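Local structure of putative HMP/thiamine permease protein YkoE (Bacillus subtilis, 5EDL) at residues S14-T25 with I70-P81; M85-Q93 with V123-F131. The protein binds thiamine as the membrane-embedded S component of an energy-coupling-factor transporter and is probably responsible for moving its substrate across the cell membrane. All coordinates share one frame; numbering follows the deposited sequence.

In the fold
Two pairs of membrane helices approach the same thiamine. Contact 1 joins helix 4-35 to helix 63-77 and the turn after it, and is partly buried: its outer side is an apolar strip of valine, leucine and isoleucine side chains, partly exposed, its inner side a carboxylate that meets the pyrimidine. Contact 2, between helices 85-103 and 111-132, is smaller in area but mostly buried; it is held by an aromatic ring among branched aliphatic side chains, and Q93 and D129 turn their polar ends to the ligand. Helices 63-77 and 85-103 follow each other in the chain, and V86 of contact 2 packs on A72, E75, C76 and N80, so the two contacts adjoin beside the ligand.

Contact 1: residues S14-T25 with I70-P81. With VIB (3-(4-amino-2-methyl-pyrimidin-5-ylmethyl)-5-(2-hydroxy-ethyl)-4-methyl-thiazol-3-ium), chain B.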
loop_
_atom_site.group_PDB
_atom_site.type_symbol
_atom_site.label_atom_id
_atom_site.label_comp_id
_atom_site.label_asym_id
_atom_site.label_seq_id
_atom_site.Cartn_x
_atom_site.Cartn_y
_atom_site.Cartn_z
ATOM N N SER A 14 -7.813 -0.106 6.881
ATOM C CA SER A 14 -7.644 -1.428 6.275
ATOM C C SER A 14 -8.962 -1.974 5.770
ATOM O O SER A 14 -9.047 -2.554 4.680
ATOM C CB SER A 14 -7.038 -2.413 7.280
ATOM O OG SER A 14 -5.734 -2.024 7.637
ATOM N N ILE A 15 -9.990 -1.777 6.586
ATOM C CA ILE A 15 -11.330 -2.246 6.290
ATOM C C ILE A 15 -11.922 -1.521 5.091
ATOM O O ILE A 15 -12.464 -2.154 4.186
ATOM C CB ILE A 15 -12.253 -2.070 7.506
ATOM C CG1 ILE A 15 -11.812 -3.006 8.632
ATOM C CG2 ILE A 15 -13.698 -2.348 7.122
ATOM C CD1 ILE A 15 -12.467 -2.718 9.959
ATOM N N VAL A 16 -11.820 -0.196 5.095
ATOM C CA VAL A 16 -12.328 0.615 3.994
ATOM C C VAL A 16 -11.653 0.230 2.684
ATOM O O VAL A 16 -12.313 0.039 1.657
ATOM C CB VAL A 16 -12.109 2.122 4.250
ATOM C CG1 VAL A 16 -12.382 2.915 2.986
ATOM C CG2 VAL A 16 -12.982 2.597 5.406
ATOM N N PHE A 17 -10.334 0.107 2.715
ATOM C CA PHE A 17 -9.613 -0.206 1.491
ATOM C C PHE A 17 -9.724 -1.674 1.086
ATOM O O PHE A 17 -9.455 -2.012 -0.063
ATOM C CB PHE A 17 -8.143 0.211 1.612
ATOM C CG PHE A 17 -7.911 1.616 1.178
ATOM C CD1 PHE A 17 -8.057 2.662 2.074
ATOM C CD2 PHE A 17 -7.618 1.902 -0.146
ATOM C CE1 PHE A 17 -7.903 3.964 1.664
ATOM C CE2 PHE A 17 -7.447 3.210 -0.557
ATOM C CZ PHE A 17 -7.589 4.240 0.344
ATOM N N ALA A 18 -10.136 -2.536 2.014
ATOM C CA ALA A 18 -10.461 -3.916 1.664
ATOM C C ALA A 18 -11.578 -3.936 0.624
ATOM O O ALA A 18 -11.568 -4.764 -0.287
ATOM C CB ALA A 18 -10.861 -4.711 2.882
ATOM N N VAL A 19 -12.534 -3.023 0.767
ATOM C CA VAL A 19 -13.611 -2.887 -0.197
ATOM C C VAL A 19 -13.072 -2.467 -1.567
ATOM O O VAL A 19 -13.456 -3.030 -2.588
ATOM C CB VAL A 19 -14.669 -1.874 0.279
ATOM C CG1 VAL A 19 -15.714 -1.646 -0.808
ATOM C CG2 VAL A 19 -15.336 -2.361 1.566
ATOM N N VAL A 20 -12.157 -1.503 -1.579
ATOM C CA VAL A 20 -11.518 -1.080 -2.825
ATOM C C VAL A 20 -10.728 -2.219 -3.469
ATOM O O VAL A 20 -10.835 -2.458 -4.677
ATOM C CB VAL A 20 -10.557 0.109 -2.601
ATOM C CG1 VAL A 20 -9.895 0.518 -3.933
ATOM C CG2 VAL A 20 -11.278 1.271 -1.958
ATOM N N TYR A 21 -9.917 -2.899 -2.660
ATOM C CA TYR A 21 -9.148 -4.060 -3.107
ATOM C C TYR A 21 -10.049 -5.089 -3.810
ATOM O O TYR A 21 -9.696 -5.630 -4.851
ATOM C CB TYR A 21 -8.445 -4.747 -1.927
ATOM C CG TYR A 21 -7.223 -4.034 -1.373
ATOM C CD1 TYR A 21 -6.907 -2.734 -1.750
ATOM C CD2 TYR A 21 -6.382 -4.679 -0.481
ATOM C CE1 TYR A 21 -5.782 -2.099 -1.251
ATOM C CE2 TYR A 21 -5.261 -4.062 0.020
ATOM C CZ TYR A 21 -4.965 -2.779 -0.369
ATOM O OH TYR A 21 -3.854 -2.188 0.136
ATOM N N LEU A 22 -11.201 -5.369 -3.216
ATOM C CA LEU A 22 -12.092 -6.397 -3.749
ATOM C C LEU A 22 -12.635 -6.005 -5.126
ATOM O O LEU A 22 -12.736 -6.840 -6.029
ATOM C CB LEU A 22 -13.250 -6.655 -2.781
ATOM C CG LEU A 22 -14.261 -7.729 -3.201
ATOM C CD1 LEU A 22 -13.571 -9.068 -3.452
ATOM C CD2 LEU A 22 -15.352 -7.877 -2.146
ATOM N N LEU A 23 -12.998 -4.735 -5.265
ATOM C CA LEU A 23 -13.479 -4.194 -6.529
ATOM C C LEU A 23 -12.418 -4.348 -7.620
ATOM O O LEU A 23 -12.703 -4.830 -8.719
ATOM C CB LEU A 23 -13.870 -2.721 -6.366
ATOM C CG LEU A 23 -14.003 -1.881 -7.639
ATOM C CD1 LEU A 23 -15.037 -2.470 -8.582
ATOM C CD2 LEU A 23 -14.365 -0.431 -7.295
ATOM N N PHE A 24 -11.186 -3.961 -7.300
ATOM C CA PHE A 24 -10.088 -4.068 -8.259
ATOM C C PHE A 24 -9.716 -5.508 -8.560
ATOM O O PHE A 24 -9.287 -5.820 -9.668
ATOM C CB PHE A 24 -8.865 -3.300 -7.761
ATOM C CG PHE A 24 -8.906 -1.846 -8.110
ATOM C CD1 PHE A 24 -8.328 -1.388 -9.281
ATOM C CD2 PHE A 24 -9.547 -0.942 -7.291
ATOM C CE1 PHE A 24 -8.380 -0.058 -9.618
ATOM C CE2 PHE A 24 -9.592 0.392 -7.622
ATOM C CZ PHE A 24 -9.013 0.830 -8.798
ATOM N N THR A 25 -9.894 -6.389 -7.584
ATOM C CA THR A 25 -9.666 -7.804 -7.831
ATOM C C THR A 25 -10.636 -8.324 -8.893
ATOM O O THR A 25 -10.243 -9.071 -9.801
ATOM C CB THR A 25 -9.802 -8.625 -6.547
ATOM O OG1 THR A 25 -8.628 -8.429 -5.758
ATOM C CG2 THR A 25 -9.958 -10.116 -6.863
ATOM N N ILE A 70 -4.578 -6.957 7.570
ATOM C CA ILE A 70 -5.980 -6.725 7.908
ATOM C C ILE A 70 -6.828 -6.462 6.652
ATOM O O ILE A 70 -7.928 -7.010 6.511
ATOM C CB ILE A 70 -6.134 -5.548 8.886
ATOM C CG1 ILE A 70 -5.474 -5.884 10.233
ATOM C CG2 ILE A 70 -7.599 -5.213 9.077
ATOM C CD1 ILE A 70 -5.268 -4.660 11.142
ATOM N N ALA A 71 -6.320 -5.621 5.753
ATOM C CA ALA A 71 -7.017 -5.346 4.505
ATOM C C ALA A 71 -7.243 -6.644 3.696
ATOM O O ALA A 71 -8.317 -6.854 3.154
ATOM C CB ALA A 71 -6.239 -4.310 3.661
ATOM N N ALA A 72 -6.219 -7.496 3.614
ATOM C CA ALA A 72 -6.325 -8.762 2.877
ATOM C C ALA A 72 -7.313 -9.726 3.533
ATOM O O ALA A 72 -8.080 -10.420 2.843
ATOM C CB ALA A 72 -4.961 -9.427 2.754
ATOM N N LEU A 73 -7.273 -9.785 4.859
ATOM C CA LEU A 73 -8.191 -10.616 5.625
ATOM C C LEU A 73 -9.621 -10.221 5.303
ATOM O O LEU A 73 -10.473 -11.068 5.023
ATOM C CB LEU A 73 -7.925 -10.485 7.141
ATOM C CG LEU A 73 -9.043 -10.905 8.102
ATOM C CD1 LEU A 73 -9.403 -12.389 7.886
ATOM C CD2 LEU A 73 -8.669 -10.644 9.567
ATOM N N VAL A 74 -9.884 -8.923 5.347
ATOM C CA VAL A 74 -11.233 -8.436 5.167
ATOM C C VAL A 74 -11.677 -8.617 3.713
ATOM O O VAL A 74 -12.838 -8.941 3.453
ATOM C CB VAL A 74 -11.359 -6.961 5.598
ATOM C CG1 VAL A 74 -12.726 -6.411 5.217
ATOM C CG2 VAL A 74 -11.132 -6.837 7.104
ATOM N N GLU A 75 -10.751 -8.421 2.774
ATOM C CA GLU A 75 -11.059 -8.677 1.371
ATOM C C GLU A 75 -11.459 -10.153 1.167
ATOM O O GLU A 75 -12.399 -10.454 0.438
ATOM C CB GLU A 75 -9.874 -8.313 0.468
ATOM C CG GLU A 75 -10.251 -8.322 -1.008
ATOM C CD GLU A 75 -9.043 -8.299 -1.929
ATOM O OE1 GLU A 75 -7.938 -7.960 -1.454
ATOM O OE2 GLU A 75 -9.206 -8.638 -3.120
ATOM N N CYS A 76 -10.738 -11.056 1.822
ATOM C CA CYS A 76 -11.069 -12.476 1.798
ATOM C C CYS A 76 -12.480 -12.708 2.337
ATOM O O CYS A 76 -13.295 -13.372 1.699
ATOM C CB CYS A 76 -10.052 -13.289 2.610
ATOM S SG CYS A 76 -10.479 -15.063 2.777
ATOM N N LEU A 77 -12.759 -12.139 3.509
ATOM C CA LEU A 77 -14.070 -12.253 4.149
ATOM C C LEU A 77 -15.205 -11.755 3.259
ATOM O O LEU A 77 -16.277 -12.364 3.222
ATOM C CB LEU A 77 -14.102 -11.470 5.480
ATOM C CG LEU A 77 -13.156 -11.927 6.589
ATOM C CD1 LEU A 77 -13.411 -11.157 7.876
ATOM C CD2 LEU A 77 -13.269 -13.432 6.812
ATOM N N LEU A 78 -14.972 -10.638 2.576
ATOM C CA LEU A 78 -15.964 -10.035 1.687
ATOM C C LEU A 78 -16.196 -10.833 0.406
ATOM O O LEU A 78 -17.069 -10.489 -0.379
ATOM C CB LEU A 78 -15.553 -8.610 1.319
ATOM C CG LEU A 78 -15.597 -7.607 2.473
ATOM C CD1 LEU A 78 -15.041 -6.266 2.047
ATOM C CD2 LEU A 78 -17.021 -7.470 3.002
ATOM N N GLY A 79 -15.402 -11.874 0.186
ATOM C CA GLY A 79 -15.674 -12.798 -0.899
ATOM C C GLY A 79 -14.676 -12.854 -2.041
ATOM O O GLY A 79 -15.048 -13.222 -3.154
ATOM N N ASN A 80 -13.420 -12.511 -1.783
ATOM C CA ASN A 80 -12.372 -12.711 -2.788
ATOM C C ASN A 80 -12.450 -14.139 -3.326
ATOM O O ASN A 80 -12.385 -15.090 -2.557
ATOM C CB ASN A 80 -10.983 -12.438 -2.209
ATOM C CG ASN A 80 -9.875 -12.564 -3.250
ATOM O OD1 ASN A 80 -9.474 -13.669 -3.622
ATOM N ND2 ASN A 80 -9.378 -11.433 -3.723
ATOM N N PRO A 81 -12.613 -14.289 -4.649
ATOM C CA PRO A 81 -12.858 -15.597 -5.281
ATOM C C PRO A 81 -11.708 -16.595 -5.090
ATOM O O PRO A 81 -11.925 -17.809 -5.172
ATOM C CB PRO A 81 -13.027 -15.249 -6.772
ATOM C CG PRO A 81 -13.257 -13.770 -6.812
ATOM C CD PRO A 81 -12.538 -13.200 -5.634
HETATM C CM2 VIB B . -4.624 -7.777 -0.939
HETATM N N4A VIB B . -2.253 -8.616 -5.137
HETATM C CM4 VIB B . -4.039 -9.765 -9.478
HETATM O O1 VIB B . -0.644 -11.611 -9.458
HETATM C C7 VIB B . -1.230 -12.894 -9.366
HETATM C C6 VIB B . -2.716 -12.748 -9.585
HETATM C C2 VIB B . -4.013 -11.578 -6.031
HETATM S S1 VIB B . -3.333 -12.676 -6.916
HETATM C C5 VIB B . -3.287 -12.080 -8.346
HETATM C C4 VIB B . -3.853 -10.753 -8.320
HETATM N N3 VIB B . -4.318 -10.442 -6.854
HETATM C C7A VIB B . -4.970 -9.181 -6.515
HETATM C C4A VIB B . -3.495 -8.546 -4.398
HETATM N N3A VIB B . -3.499 -8.220 -3.104
HETATM C C2A VIB B . -4.680 -8.158 -2.428
HETATM N N1A VIB B . -5.860 -8.412 -3.078
HETATM C C6A VIB B . -5.874 -8.742 -4.395
HETATM C C5A VIB B . -4.672 -8.800 -5.054
#
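T25 and E75 carry the polar part of this contact. T25 OG1 donates to E75 OE2 (2.7 Å) nearly along its C-O bond, and N80 ND2 makes a hydrogen bond to the same oxygen from well above the carboxylate plane (2.9 Å), its OD1 being held by S82 OG. With CG anti to the backbone N (chi1 -169°) and the chain extended, E75 fits as a knob among A18, Y21, L22 and T25, and its OE1 ends 2.7 Å from thiamine N1A. With a leucine in place of E75, T25 and N80 would probably lose their shared acceptor and N1A its close polar neighbour. The apolar contacts suit small residues where the helices come closest: A18 CB lies 3.4 Å from V74 CG1, and A71 CB meets Y21 CE2. Farther out, L22 CD2 rests on L78 CB at 3.5 Å, bulky leucines filling the wider gap. S14 OG is hydrogen-bonded to S67 O and Y21 OH to E68 OE1, further ties to helix 63-77. G79, with positive phi, is the turning residue of a Schellman motif, from which N80 turns back toward E75. Crossing at -54°, the two helices form one side of the thiamine pocket of an S component.

Contact 2: residues M85-Q93 with V123-F131; sequences MVIVIGIVQ and VASFIYDLF. With VIB (3-(4-amino-2-methyl-pyrimidin-5-ylmethyl)-5-(2-hydroxy-ethyl)-4-methyl-thiazol-3-ium), chain B; MPG ([(Z)-octadec-9-enyl] (2R)-2,3-bis(oxidanyl)propanoate), chain D.
I89 lies across one face of the Y128 ring, its CG1 3.9 Å from the ring centroid in a CH-pi contact, while CD1 leans toward the rim and touches CD1 of Y128. Putting CG1 anti to the backbone N (chi1 -155°) sends this arm to the tyrosine and leaves CG2 to face the ligand, 3.7 Å from thiamine N3A; a beta-branched residue can thus serve ring and pocket at once. V88 CG1 packs on CE2 of Y128 at 3.7 Å. Beyond it, V92 CG1 meets A124 CB, whose small size also admits the lipid chain of MPG. Y128 is a knob in the hole made by M85, V88, I89 and V92, the knobs-into-holes packing of two transmembrane helices, here running roughly antiparallel (141°) with axes 8.6 Å apart. On the pocket side Q93 reads the aminopyrimidine with both ends of its amide: OE1 accepts from thiamine N4A at 2.8 Å, and NE2 donates to N3A at 3.2 Å, both bonds nearly straight. The CB of S125 packs against OE1 from the partner helix. Near the other end of the ligand, D129 OD2 accepts a hydrogen bond from thiamine O1 (2.7 Å), a role suited to a carboxylate. In the next shell E68 accepts a bond from Q93 NE2, consistent with the amide orientation that the two thiamine bonds require. S125 OG is hydrogen-bonded to S121 O of its own helix and also to R150, which forms a salt bridge with D129 OD2, while S133 OG holds D129 OD1.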
loop_
_atom_site.group_PDB
_atom_site.type_symbol
_atom_site.label_atom_id
_atom_site.label_comp_id
_atom_site.label_asym_id
_atom_site.label_seq_id
_atom_site.Cartn_x
_atom_site.Cartn_y
_atom_site.Cartn_z
ATOM N N MET A 85 -5.821 -17.567 -0.120
ATOM C CA MET A 85 -4.502 -17.296 -0.699
ATOM C C MET A 85 -4.281 -15.774 -0.860
ATOM O O MET A 85 -3.142 -15.313 -0.916
ATOM C CB MET A 85 -4.293 -18.043 -2.034
ATOM C CG MET A 85 -5.350 -17.860 -3.118
ATOM S SD MET A 85 -5.139 -18.989 -4.548
ATOM C CE MET A 85 -5.410 -20.590 -3.798
ATOM N N VAL A 86 -5.356 -14.987 -0.883
ATOM C CA VAL A 86 -5.186 -13.542 -0.954
ATOM C C VAL A 86 -4.583 -13.025 0.369
ATOM O O VAL A 86 -3.889 -12.019 0.385
ATOM C CB VAL A 86 -6.510 -12.797 -1.260
ATOM C CG1 VAL A 86 -7.429 -12.766 -0.027
ATOM C CG2 VAL A 86 -6.206 -11.363 -1.734
ATOM N N ILE A 87 -4.838 -13.727 1.470
ATOM C CA ILE A 87 -4.248 -13.348 2.751
ATOM C C ILE A 87 -2.735 -13.613 2.728
ATOM O O ILE A 87 -1.962 -12.846 3.292
ATOM C CB ILE A 87 -4.902 -14.087 3.935
ATOM C CG1 ILE A 87 -6.374 -13.661 4.062
ATOM C CG2 ILE A 87 -4.133 -13.800 5.230
ATOM C CD1 ILE A 87 -7.201 -14.493 5.022
ATOM N N VAL A 88 -2.323 -14.677 2.042
ATOM C CA VAL A 88 -0.904 -14.963 1.876
ATOM C C VAL A 88 -0.217 -13.875 1.047
ATOM O O VAL A 88 0.832 -13.354 1.437
ATOM C CB VAL A 88 -0.652 -16.323 1.197
ATOM C CG1 VAL A 88 0.849 -16.616 1.170
ATOM C CG2 VAL A 88 -1.425 -17.453 1.902
ATOM N N ILE A 89 -0.795 -13.514 -0.096
ATOM C CA ILE A 89 -0.132 -12.492 -0.901
ATOM C C ILE A 89 -0.177 -11.160 -0.156
ATOM O O ILE A 89 0.725 -10.328 -0.289
ATOM C CB ILE A 89 -0.738 -12.354 -2.330
ATOM C CG1 ILE A 89 0.327 -11.766 -3.283
ATOM C CG2 ILE A 89 -2.038 -11.546 -2.307
ATOM C CD1 ILE A 89 -0.031 -11.775 -4.770
ATOM N N GLY A 90 -1.204 -10.975 0.669
ATOM C CA GLY A 90 -1.286 -9.788 1.511
ATOM C C GLY A 90 -0.130 -9.727 2.500
ATOM O O GLY A 90 0.529 -8.696 2.635
ATOM N N ILE A 91 0.121 -10.839 3.187
ATOM C CA ILE A 91 1.252 -10.939 4.103
ATOM C C ILE A 91 2.553 -10.649 3.340
ATOM O O ILE A 91 3.359 -9.832 3.775
ATOM C CB ILE A 91 1.327 -12.330 4.773
ATOM C CG1 ILE A 91 0.135 -12.538 5.731
ATOM C CG2 ILE A 91 2.669 -12.518 5.495
ATOM C CD1 ILE A 91 -0.060 -13.992 6.162
ATOM N N VAL A 92 2.730 -11.286 2.184
ATOM C CA VAL A 92 3.945 -11.091 1.386
ATOM C C VAL A 92 4.122 -9.619 0.975
ATOM O O VAL A 92 5.194 -9.050 1.120
ATOM C CB VAL A 92 3.935 -12.004 0.123
ATOM C CG1 VAL A 92 5.034 -11.607 -0.854
ATOM C CG2 VAL A 92 4.080 -13.469 0.525
ATOM N N GLN A 93 3.058 -9.006 0.476
ATOM C CA GLN A 93 3.102 -7.602 0.087
ATOM C C GLN A 93 3.406 -6.695 1.284
ATOM O O GLN A 93 4.194 -5.774 1.148
ATOM C CB GLN A 93 1.790 -7.201 -0.602
ATOM C CG GLN A 93 1.688 -7.863 -1.988
ATOM C CD GLN A 93 0.283 -7.940 -2.579
ATOM O OE1 GLN A 93 0.105 -8.467 -3.685
ATOM N NE2 GLN A 93 -0.706 -7.449 -1.855
ATOM N N VAL A 123 7.949 -6.274 -5.821
ATOM C CA VAL A 123 8.925 -7.345 -5.895
ATOM C C VAL A 123 8.478 -8.592 -5.120
ATOM O O VAL A 123 8.567 -9.720 -5.634
ATOM C CB VAL A 123 10.298 -6.877 -5.370
ATOM C CG1 VAL A 123 11.249 -8.056 -5.236
ATOM C CG2 VAL A 123 10.889 -5.811 -6.291
ATOM N N ALA A 124 8.005 -8.395 -3.891
ATOM C CA ALA A 124 7.581 -9.514 -3.049
ATOM C C ALA A 124 6.407 -10.287 -3.675
ATOM O O ALA A 124 6.379 -11.518 -3.648
ATOM C CB ALA A 124 7.202 -9.020 -1.662
ATOM N N SER A 125 5.436 -9.557 -4.218
ATOM C CA SER A 125 4.289 -10.199 -4.831
ATOM C C SER A 125 4.727 -10.901 -6.108
ATOM O O SER A 125 4.161 -11.915 -6.463
ATOM C CB SER A 125 3.157 -9.198 -5.119
ATOM O OG SER A 125 3.578 -8.174 -5.998
ATOM N N PHE A 126 5.737 -10.373 -6.794
ATOM C CA PHE A 126 6.194 -11.028 -8.024
ATOM C C PHE A 126 6.848 -12.377 -7.681
ATOM O O PHE A 126 6.628 -13.382 -8.354
ATOM C CB PHE A 126 7.154 -10.125 -8.806
ATOM C CG PHE A 126 7.083 -10.318 -10.293
ATOM C CD1 PHE A 126 6.153 -9.621 -11.054
ATOM C CD2 PHE A 126 7.926 -11.212 -10.930
ATOM C CE1 PHE A 126 6.081 -9.797 -12.419
ATOM C CE2 PHE A 126 7.852 -11.397 -12.309
ATOM C CZ PHE A 126 6.932 -10.686 -13.052
ATOM N N ILE A 127 7.623 -12.397 -6.602
ATOM C CA ILE A 127 8.188 -13.647 -6.110
ATOM C C ILE A 127 7.079 -14.648 -5.803
ATOM O O ILE A 127 7.142 -15.805 -6.243
ATOM C CB ILE A 127 9.030 -13.423 -4.845
ATOM C CG1 ILE A 127 10.275 -12.598 -5.188
ATOM C CG2 ILE A 127 9.376 -14.768 -4.210
ATOM C CD1 ILE A 127 11.110 -12.209 -3.976
ATOM N N TYR A 128 6.066 -14.191 -5.063
ATOM C CA TYR A 128 4.908 -15.015 -4.736
ATOM C C TYR A 128 4.285 -15.628 -6.004
ATOM O O TYR A 128 4.000 -16.826 -6.050
ATOM C CB TYR A 128 3.856 -14.192 -3.980
ATOM C CG TYR A 128 2.527 -14.897 -3.787
ATOM C CD1 TYR A 128 1.524 -14.813 -4.749
ATOM C CD2 TYR A 128 2.275 -15.644 -2.650
ATOM C CE1 TYR A 128 0.300 -15.461 -4.579
ATOM C CE2 TYR A 128 1.052 -16.291 -2.465
ATOM C CZ TYR A 128 0.069 -16.195 -3.438
ATOM O OH TYR A 128 -1.140 -16.837 -3.267
ATOM N N ASP A 129 4.092 -14.798 -7.025
ATOM C CA ASP A 129 3.448 -15.257 -8.254
ATOM C C ASP A 129 4.255 -16.310 -9.015
ATOM O O ASP A 129 3.683 -17.194 -9.657
ATOM C CB ASP A 129 3.165 -14.065 -9.168
ATOM C CG ASP A 129 2.020 -13.202 -8.658
ATOM O OD1 ASP A 129 1.166 -13.711 -7.887
ATOM O OD2 ASP A 129 1.975 -12.022 -9.044
ATOM N N LEU A 130 5.579 -16.207 -8.956
ATOM C CA LEU A 130 6.441 -17.216 -9.570
ATOM C C LEU A 130 6.285 -18.578 -8.877
ATOM O O LEU A 130 6.469 -19.612 -9.493
ATOM C CB LEU A 130 7.904 -16.762 -9.544
ATOM C CG LEU A 130 8.251 -15.647 -10.536
ATOM C CD1 LEU A 130 9.575 -14.977 -10.172
ATOM C CD2 LEU A 130 8.284 -16.209 -11.979
ATOM N N PHE A 131 5.945 -18.566 -7.591
ATOM C CA PHE A 131 5.688 -19.808 -6.871
ATOM C C PHE A 131 4.281 -20.346 -7.104
ATOM O O PHE A 131 4.087 -21.550 -7.273
ATOM C CB PHE A 131 5.899 -19.615 -5.366
ATOM C CG PHE A 131 7.337 -19.643 -4.955
ATOM C CD1 PHE A 131 8.004 -20.854 -4.813
ATOM C CD2 PHE A 131 8.027 -18.468 -4.721
ATOM C CE1 PHE A 131 9.337 -20.884 -4.440
ATOM C CE2 PHE A 131 9.361 -18.492 -4.344
ATOM C CZ PHE A 131 10.017 -19.694 -4.209
HETATM C CM2 VIB B . -4.624 -7.777 -0.939
HETATM N N4A VIB B . -2.253 -8.616 -5.137
HETATM C CM4 VIB B . -4.039 -9.765 -9.478
HETATM O O1 VIB B . -0.644 -11.611 -9.458
HETATM C C7 VIB B . -1.230 -12.894 -9.366
HETATM C C6 VIB B . -2.716 -12.748 -9.585
HETATM C C2 VIB B . -4.013 -11.578 -6.031
HETATM S S1 VIB B . -3.333 -12.676 -6.916
HETATM C C5 VIB B . -3.287 -12.080 -8.346
HETATM C C4 VIB B . -3.853 -10.753 -8.320
HETATM N N3 VIB B . -4.318 -10.442 -6.854
HETATM C C7A VIB B . -4.970 -9.181 -6.515
HETATM C C4A VIB B . -3.495 -8.546 -4.398
HETATM N N3A VIB B . -3.499 -8.220 -3.104
HETATM C C2A VIB B . -4.680 -8.158 -2.428
HETATM N N1A VIB B . -5.860 -8.412 -3.078
HETATM C C6A VIB B . -5.874 -8.742 -4.395
HETATM C C5A VIB B . -4.672 -8.800 -5.054
HETATM C C2 MPG D . 6.113 -17.625 -0.655
HETATM C C3 MPG D . 6.669 -16.387 -1.331
HETATM C C4 MPG D . 7.734 -15.772 -0.450
HETATM C C5 MPG D . 8.153 -14.401 -0.944
HETATM C C6 MPG D . 9.042 -13.773 0.111
HETATM C C7 MPG D . 9.741 -12.536 -0.423
HETATM C C8 MPG D . 9.088 -11.275 0.111
HETATM C C9 MPG D . 9.870 -10.702 1.276
HETATM C C10 MPG D . 10.612 -9.584 1.117
HETATM C C11 MPG D . 10.677 -8.880 -0.225
HETATM C C12 MPG D . 12.077 -8.354 -0.473
HETATM C C13 MPG D . 12.006 -7.053 -1.242
HETATM O O1 MPG D . 3.971 -18.707 -0.679
HETATM C C1 MPG D . 5.015 -18.226 -1.501
HETATM C CXD MPG D . 2.034 -20.359 -0.740
HETATM O O2 MPG D . 1.876 -20.479 0.654
HETATM C C21 MPG D . 1.704 -21.687 -1.390
HETATM O O3 MPG D . 0.308 -21.894 -1.379
HETATM O O4 MPG D . 4.170 -20.726 -1.693
HETATM C CX3 MPG D . 3.460 -19.961 -1.071
#